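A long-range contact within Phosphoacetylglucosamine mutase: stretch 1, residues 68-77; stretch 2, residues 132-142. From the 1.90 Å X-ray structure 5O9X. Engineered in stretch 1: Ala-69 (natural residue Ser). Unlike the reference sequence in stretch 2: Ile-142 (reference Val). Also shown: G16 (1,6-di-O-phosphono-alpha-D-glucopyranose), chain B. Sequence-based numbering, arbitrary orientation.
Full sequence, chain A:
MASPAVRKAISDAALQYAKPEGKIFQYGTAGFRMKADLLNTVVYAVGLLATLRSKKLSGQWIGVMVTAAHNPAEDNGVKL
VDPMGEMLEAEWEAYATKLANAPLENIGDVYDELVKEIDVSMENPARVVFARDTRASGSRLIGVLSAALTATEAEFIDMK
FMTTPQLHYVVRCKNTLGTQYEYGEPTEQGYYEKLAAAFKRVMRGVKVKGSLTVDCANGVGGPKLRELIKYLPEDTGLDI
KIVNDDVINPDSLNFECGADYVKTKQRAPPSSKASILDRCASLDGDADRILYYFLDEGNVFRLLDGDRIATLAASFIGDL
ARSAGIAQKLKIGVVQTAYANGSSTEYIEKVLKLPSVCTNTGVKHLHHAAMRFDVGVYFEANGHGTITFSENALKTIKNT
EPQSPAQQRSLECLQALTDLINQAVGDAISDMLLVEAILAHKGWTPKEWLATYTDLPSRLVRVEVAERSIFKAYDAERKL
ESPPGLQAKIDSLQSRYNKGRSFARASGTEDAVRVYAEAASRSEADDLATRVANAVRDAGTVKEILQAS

Stretch 1, residues 68-77: AAHNPAEDNG
Stretch 2, residues 132-142: RDTRASGSRLI

How do two stretches whose touching residues are at least 59 apart in sequence come to lie together? Residues 68-77 fold as a loop, with a type II' beta turn from Ala-68 to Asn-71 and a type I turn from Pro-72 to Asp-75, before entering a strand at Asp-75. Residues 132-142 pass through a type I turn from Arg-135 to Gly-138 into a helix. The register runs in the same order along both: CA atoms of Ala-69 and Asp-133 are 8.1 Å apart, those of Ala-73 and Arg-135 6.3 Å, and those of Asn-76 and Ser-137 7.1 Å. Together they bury 371 Å².

What is the main link? Arg-135 points its CA-to-CB bond toward the loop and extends with chi1 m (-76°), chi2 t and chi3 t, turning its guanidinium at chi4 -84°. Four backbone carbonyls line the guanidinium edge near its plane, where N-H groups can reach them. Arg-135 NH2 donates to Asn-71 O at 2.8 Å, nearly straight at 171°, and weakly to Ala-69 O at 3.0 Å; Arg-135 NH1 donates to Pro-72 O at 2.8 Å and to Asp-75 O at 2.9 Å. Arginine suits this place because one flat, charged group offers donors to several carbonyls at once. Over one face lies Ala-68 N, 3.3 Å from Arg-135 NE; both are donors and do not bond.

What steadies the arginine and the loop it grips? Asp-133, chi1 p (66°) and chi2 8°, uses both carboxylate oxygens: OD2 forms a salt bridge with Arg-135 NE at 2.9 Å, while OD1 accepts from Arg-135 N at 3.1 Å. Within the loop, Asn-71 and Asp-75 both adopt chi1 m (-70°), and Asn-71 ND2 donates to Asp-75 OD2 at 2.9 Å. The CA-to-CB bonds of His-70 and of the engineered Ala-69 point away from stretch 2; His-70, chi1 p (83°), donates from ND1 to G16 O2X at 2.7 Å.

How is the strand joined to the helical side? Buried Asn-76 has an off-well chi1 of -146° and chi2 of -26°, bringing its end nearer stretch 2. Asn-76 ND2 donates to Ser-137 OG at 3.0 Å, the serine being p (55°), and to water 3 at 2.8 Å, which lies 2.8 Å from Asp-133 OD1 and so bridges the two side chains. Asn-76 OD1 accepts from Gly-77 N at 2.8 Å, so the amide serves as both donor and acceptor. Leu-141, chi1 m and chi2 t, adds an apolar contact, its CD1 3.8 Å from Asn-76 CB.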

# COMPACT_ATOMS: atom_id res chain seq x y z
N ALA A 68 -3.57 -5.64 -10.01
CA ALA A 68 -4.36 -4.40 -9.85
C ALA A 68 -4.91 -4.23 -8.40
O ALA A 68 -5.77 -3.38 -8.19
CB ALA A 68 -5.47 -4.30 -10.91
N ALA A 69 -4.38 -5.01 -7.42
CA ALA A 69 -4.54 -4.68 -5.94
C ALA A 69 -6.02 -4.59 -5.48
O ALA A 69 -6.69 -5.62 -5.51
CB ALA A 69 -3.80 -3.38 -5.66
N HIS A 70 -6.57 -3.39 -5.16
CA HIS A 70 -7.96 -3.28 -4.70
C HIS A 70 -8.99 -3.34 -5.85
O HIS A 70 -10.21 -3.49 -5.60
CB HIS A 70 -8.22 -1.92 -3.94
CG HIS A 70 -8.50 -0.76 -4.84
ND1 HIS A 70 -7.48 0.02 -5.38
CD2 HIS A 70 -9.66 -0.25 -5.32
CE1 HIS A 70 -8.02 0.96 -6.14
NE2 HIS A 70 -9.34 0.81 -6.11
N ASN A 71 -8.51 -3.16 -7.10
CA ASN A 71 -9.42 -3.11 -8.29
C ASN A 71 -10.28 -4.38 -8.53
O ASN A 71 -9.90 -5.50 -8.11
CB ASN A 71 -8.68 -2.78 -9.60
CG ASN A 71 -8.17 -1.32 -9.63
OD1 ASN A 71 -7.68 -0.81 -8.62
ND2 ASN A 71 -8.26 -0.68 -10.80
N PRO A 72 -11.40 -4.19 -9.25
CA PRO A 72 -12.23 -5.38 -9.55
C PRO A 72 -11.40 -6.39 -10.38
O PRO A 72 -10.36 -6.03 -11.01
CB PRO A 72 -13.41 -4.78 -10.40
CG PRO A 72 -13.50 -3.31 -9.91
CD PRO A 72 -12.03 -2.91 -9.77
N ALA A 73 -11.82 -7.65 -10.33
CA ALA A 73 -11.13 -8.81 -10.95
C ALA A 73 -10.80 -8.63 -12.44
O ALA A 73 -9.80 -9.21 -12.87
CB ALA A 73 -11.98 -10.09 -10.77
N GLU A 74 -11.60 -7.85 -13.21
CA GLU A 74 -11.36 -7.76 -14.66
C GLU A 74 -10.11 -6.90 -14.95
O GLU A 74 -9.58 -6.89 -16.07
CB GLU A 74 -12.55 -7.09 -15.38
CG GLU A 74 -12.69 -5.60 -15.01
CD GLU A 74 -13.86 -4.88 -15.72
OE1 GLU A 74 -14.44 -5.45 -16.68
OE2 GLU A 74 -14.18 -3.75 -15.32
N ASP A 75 -9.62 -6.18 -13.95
CA ASP A 75 -8.41 -5.33 -14.17
C ASP A 75 -7.12 -6.11 -13.89
O ASP A 75 -7.11 -7.15 -13.22
CB ASP A 75 -8.40 -4.10 -13.25
CG ASP A 75 -9.48 -3.06 -13.62
OD1 ASP A 75 -10.10 -3.18 -14.72
OD2 ASP A 75 -9.68 -2.10 -12.83
N ASN A 76 -5.99 -5.59 -14.39
CA ASN A 76 -4.71 -5.99 -13.90
C ASN A 76 -3.78 -4.79 -14.03
O ASN A 76 -4.25 -3.66 -14.36
CB ASN A 76 -4.16 -7.28 -14.58
CG ASN A 76 -3.33 -8.13 -13.60
OD1 ASN A 76 -2.79 -7.58 -12.63
ND2 ASN A 76 -3.27 -9.49 -13.80
N GLY A 77 -2.52 -4.96 -13.68
CA GLY A 77 -1.63 -3.82 -13.70
C GLY A 77 -0.24 -4.26 -13.41
O GLY A 77 0.04 -5.45 -13.14
N ARG A 132 2.91 -12.38 -9.19
CA ARG A 132 1.64 -11.89 -9.57
C ARG A 132 0.64 -12.32 -8.50
O ARG A 132 0.94 -13.25 -7.72
CB ARG A 132 1.19 -12.56 -10.92
CG ARG A 132 1.12 -14.11 -10.90
CD ARG A 132 1.37 -14.69 -12.36
NE ARG A 132 1.00 -16.15 -12.55
CZ ARG A 132 1.70 -17.22 -12.90
NH1 ARG A 132 3.08 -17.30 -13.05
NH2 ARG A 132 0.95 -18.33 -13.05
N ASP A 133 -0.50 -11.64 -8.46
CA ASP A 133 -1.57 -12.08 -7.56
C ASP A 133 -2.40 -13.16 -8.38
O ASP A 133 -1.89 -13.67 -9.38
CB ASP A 133 -2.43 -10.87 -7.06
CG ASP A 133 -3.20 -10.19 -8.17
OD1 ASP A 133 -3.23 -10.70 -9.33
OD2 ASP A 133 -3.80 -9.09 -7.89
N THR A 134 -3.63 -13.46 -7.95
CA THR A 134 -4.39 -14.59 -8.47
C THR A 134 -5.20 -14.27 -9.73
O THR A 134 -5.95 -15.14 -10.18
CB THR A 134 -5.33 -15.19 -7.40
OG1 THR A 134 -6.20 -14.13 -6.89
CG2 THR A 134 -4.51 -15.84 -6.25
N ARG A 135 -5.10 -13.01 -10.23
CA ARG A 135 -6.01 -12.54 -11.25
C ARG A 135 -5.91 -13.45 -12.53
O ARG A 135 -4.86 -13.99 -12.81
CB ARG A 135 -5.71 -11.08 -11.65
CG ARG A 135 -6.21 -10.03 -10.58
CD ARG A 135 -5.52 -8.68 -10.78
NE ARG A 135 -5.86 -7.94 -9.53
CZ ARG A 135 -7.02 -7.28 -9.40
NH1 ARG A 135 -7.88 -7.12 -10.45
NH2 ARG A 135 -7.34 -6.73 -8.22
N ALA A 136 -7.01 -13.59 -13.26
CA ALA A 136 -7.07 -14.60 -14.35
C ALA A 136 -6.06 -14.26 -15.44
O ALA A 136 -5.44 -15.18 -16.05
CB ALA A 136 -8.43 -14.60 -14.94
N SER A 137 -5.89 -12.97 -15.69
CA SER A 137 -4.93 -12.52 -16.73
C SER A 137 -3.48 -12.59 -16.36
O SER A 137 -2.61 -12.29 -17.21
CB SER A 137 -5.20 -11.05 -17.12
OG SER A 137 -5.17 -10.20 -15.95
N GLY A 138 -3.13 -12.91 -15.11
CA GLY A 138 -1.73 -12.80 -14.75
C GLY A 138 -0.74 -13.70 -15.49
O GLY A 138 0.40 -13.28 -15.82
N SER A 139 -1.12 -14.95 -15.71
CA SER A 139 -0.21 -15.87 -16.46
C SER A 139 0.15 -15.34 -17.87
O SER A 139 1.33 -15.31 -18.21
CB SER A 139 -0.83 -17.28 -16.60
OG SER A 139 0.06 -18.10 -17.39
N ARG A 140 -0.85 -14.95 -18.68
CA ARG A 140 -0.63 -14.31 -20.01
C ARG A 140 0.34 -13.16 -19.88
O ARG A 140 1.30 -13.08 -20.66
CB ARG A 140 -1.93 -13.78 -20.69
CG ARG A 140 -1.78 -13.43 -22.20
CD ARG A 140 -2.38 -12.07 -22.68
NE ARG A 140 -3.59 -11.90 -21.96
CZ ARG A 140 -4.16 -10.82 -21.44
NH1 ARG A 140 -3.82 -9.53 -21.64
NH2 ARG A 140 -5.24 -11.13 -20.76
N LEU A 141 0.06 -12.23 -18.95
CA LEU A 141 0.96 -11.08 -18.73
C LEU A 141 2.39 -11.42 -18.30
O LEU A 141 3.37 -10.82 -18.81
CB LEU A 141 0.31 -10.01 -17.80
CG LEU A 141 -1.06 -9.47 -18.31
CD1 LEU A 141 -1.75 -8.54 -17.28
CD2 LEU A 141 -0.97 -8.79 -19.69
N ILE A 142 2.55 -12.36 -17.39
CA ILE A 142 3.89 -12.93 -17.08
C ILE A 142 4.62 -13.52 -18.38
O ILE A 142 5.83 -13.36 -18.53
CB ILE A 142 3.74 -13.96 -15.88
CG1 ILE A 142 4.02 -13.30 -14.53
CG2 ILE A 142 4.54 -15.23 -15.98
CD1 ILE A 142 4.05 -11.83 -14.48
C1 G16 B . -3.24 2.36 -4.64
C2 G16 B . -2.11 3.13 -3.97
C3 G16 B . -2.63 3.85 -2.69
C4 G16 B . -3.82 4.77 -2.93
C5 G16 B . -4.92 3.94 -3.59
C6 G16 B . -6.06 4.75 -4.17
O1 G16 B . -3.70 1.35 -3.74
O2 G16 B . -0.94 2.31 -3.66
O3 G16 B . -1.55 4.48 -2.12
O4 G16 B . -4.41 5.37 -1.70
O5 G16 B . -4.45 3.30 -4.80
O6 G16 B . -5.47 5.67 -5.19
P G16 B . -6.47 6.59 -6.07
O1P G16 B . -7.42 7.35 -5.11
O2P G16 B . -7.33 5.65 -6.96
O3P G16 B . -5.62 7.48 -7.00
P' G16 B . -3.68 -0.25 -4.11
O1X G16 B . -2.41 -0.51 -4.97
O2X G16 B . -4.90 -0.52 -5.05
O3X G16 B . -3.88 -1.02 -2.86
O HOH W 1 -9.32 -12.04 -12.60
O HOH W 2 -7.47 -10.00 -14.78
O HOH W 3 -2.02 -11.03 -11.82